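Putative periplasmic protein ydgH (PDB 4EVU) is of unknown function but is probably a secreted or periplasmic protein, here represented by its C-terminal YdgH/BhsA/McbA-like (DUF1471) domain. Local coordinates at residues 51-56 and 64-69. Residues are numbered along the deposited sequence; the frame is centred on the assembly and turned at random.
Sequences YHITRQ and ITISAD
S67 is paired with two residues, T54 and R55, where antiparallel strands 51-56 and 64-69 slip by one residue. The carbonyl oxygen of S67 takes the amide of T54 (N to O 2.8 Å) and, weakly, that of R55, while S67 N returns a bond to R55 O. On the H52 side of the slip, H52 and D69 exchange two backbone bonds. T54 OG1, set between its backbone N and carbonyl carbon (chi1 48°), lies 2.9 Å from S67 OG in a hydroxyl-hydroxyl hydrogen bond. A water links T54 OG1 to D69 OD1, and T54 CG2 packs against D69 OD2 at 3.5 Å. R55 NH1 bonds T54 O (2.8 Å) from above the carbonyl plane, with T54 O in the guanidinium plane. On the face of I53, Q56, I66 and A68, I53 and I66 cross at about a right angle, their CD1 atoms 3.6 Å apart. A68 CB lies loosely against Y51 CD1 (4.3 Å). Helix 32-45 covers Y51 and I66, whereas I53 and Q56 pack on the second subunit, Q56 NE2 hydrogen-bonded to OE1 of Q56 of that subunit. The pairing is a classic beta bulge in the hairpin of strands 50-57 and 63-71, central to the domain's mixed sheet.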
# COMPACT_ATOMS: atom_id res chain seq x y z
N TYR B 51 10.76 5.20 7.02
CA TYR B 51 10.21 3.90 7.37
C TYR B 51 10.25 2.97 6.16
O TYR B 51 10.31 3.43 5.03
CB TYR B 51 8.78 4.01 7.93
CG TYR B 51 7.79 4.49 6.92
CD1 TYR B 51 7.13 3.61 6.09
CD2 TYR B 51 7.52 5.85 6.80
CE1 TYR B 51 6.20 4.05 5.15
CE2 TYR B 51 6.60 6.29 5.84
CZ TYR B 51 5.94 5.37 5.03
OH TYR B 51 5.05 5.83 4.08
N HIS B 52 10.16 1.68 6.42
CA HIS B 52 10.08 0.67 5.39
C HIS B 52 9.07 -0.38 5.83
O HIS B 52 9.19 -0.98 6.89
CB HIS B 52 11.41 -0.01 5.13
CG HIS B 52 11.34 -1.07 4.11
ND1 HIS B 52 11.01 -0.82 2.79
CD2 HIS B 52 11.47 -2.41 4.23
CE1 HIS B 52 10.95 -1.98 2.15
NE2 HIS B 52 11.25 -2.95 2.99
N ILE B 53 8.00 -0.54 5.02
CA ILE B 53 6.98 -1.52 5.33
C ILE B 53 7.55 -2.93 5.20
O ILE B 53 8.16 -3.27 4.20
CB ILE B 53 5.69 -1.32 4.46
CG1 ILE B 53 5.04 0.09 4.71
CG2 ILE B 53 4.71 -2.50 4.66
CD1 ILE B 53 3.69 0.37 4.19
N THR B 54 7.39 -3.72 6.26
CA THR B 54 7.88 -5.09 6.33
C THR B 54 6.80 -6.16 6.19
O THR B 54 7.09 -7.25 5.70
CB THR B 54 8.65 -5.29 7.64
OG1 THR B 54 7.87 -4.79 8.72
CG2 THR B 54 9.97 -4.50 7.58
N ARG B 55 5.57 -5.85 6.59
CA ARG B 55 4.45 -6.77 6.49
C ARG B 55 3.17 -6.02 6.20
O ARG B 55 2.98 -4.95 6.73
CB ARG B 55 4.24 -7.58 7.78
CG ARG B 55 5.44 -8.30 8.33
CD ARG B 55 5.73 -9.61 7.59
NE ARG B 55 6.84 -10.31 8.24
CZ ARG B 55 8.14 -10.06 8.01
NH1 ARG B 55 8.55 -9.15 7.11
NH2 ARG B 55 9.05 -10.71 8.70
N GLN B 56 2.30 -6.61 5.40
CA GLN B 56 0.96 -6.08 5.18
C GLN B 56 -0.03 -7.20 4.92
O GLN B 56 0.25 -8.12 4.16
CB GLN B 56 0.94 -5.03 4.09
CG GLN B 56 1.34 -5.53 2.71
CD GLN B 56 2.08 -4.45 1.86
OE1 GLN B 56 3.31 -4.34 1.90
NE2 GLN B 56 1.31 -3.67 1.09
N ILE B 64 -6.59 -3.15 7.30
CA ILE B 64 -5.25 -3.60 6.92
C ILE B 64 -4.40 -3.66 8.20
O ILE B 64 -4.56 -2.82 9.07
CB ILE B 64 -4.63 -2.67 5.82
CG1 ILE B 64 -3.33 -3.23 5.32
CG2 ILE B 64 -4.50 -1.22 6.28
CD1 ILE B 64 -2.74 -2.57 4.08
N THR B 65 -3.58 -4.69 8.33
CA THR B 65 -2.58 -4.81 9.39
C THR B 65 -1.24 -4.61 8.75
O THR B 65 -0.95 -5.17 7.71
CB THR B 65 -2.71 -6.19 10.08
OG1 THR B 65 -3.97 -6.27 10.72
CG2 THR B 65 -1.62 -6.38 11.11
N ILE B 66 -0.44 -3.72 9.33
CA ILE B 66 0.81 -3.31 8.76
C ILE B 66 1.87 -3.26 9.80
O ILE B 66 1.61 -2.84 10.93
CB ILE B 66 0.71 -1.83 8.29
CG1 ILE B 66 0.02 -1.75 6.96
CG2 ILE B 66 2.10 -1.14 8.17
CD1 ILE B 66 1.01 -1.41 5.81
N SER B 67 3.09 -3.59 9.36
CA SER B 67 4.24 -3.26 10.17
C SER B 67 5.31 -2.61 9.30
O SER B 67 5.41 -2.87 8.12
CB SER B 67 4.80 -4.47 10.83
OG SER B 67 5.32 -5.37 9.92
N ALA B 68 6.11 -1.76 9.95
CA ALA B 68 7.18 -1.01 9.31
C ALA B 68 8.35 -0.81 10.24
O ALA B 68 8.19 -0.46 11.41
CB ALA B 68 6.69 0.36 8.83
N ASP B 69 9.53 -1.03 9.70
CA ASP B 69 10.77 -0.69 10.39
C ASP B 69 10.95 0.85 10.31
O ASP B 69 10.61 1.47 9.29
CB ASP B 69 11.94 -1.35 9.71
CG ASP B 69 12.15 -2.80 10.05
OD1 ASP B 69 11.69 -3.26 11.12
OD2 ASP B 69 12.87 -3.48 9.24
O HOH W 1 9.43 -5.12 11.08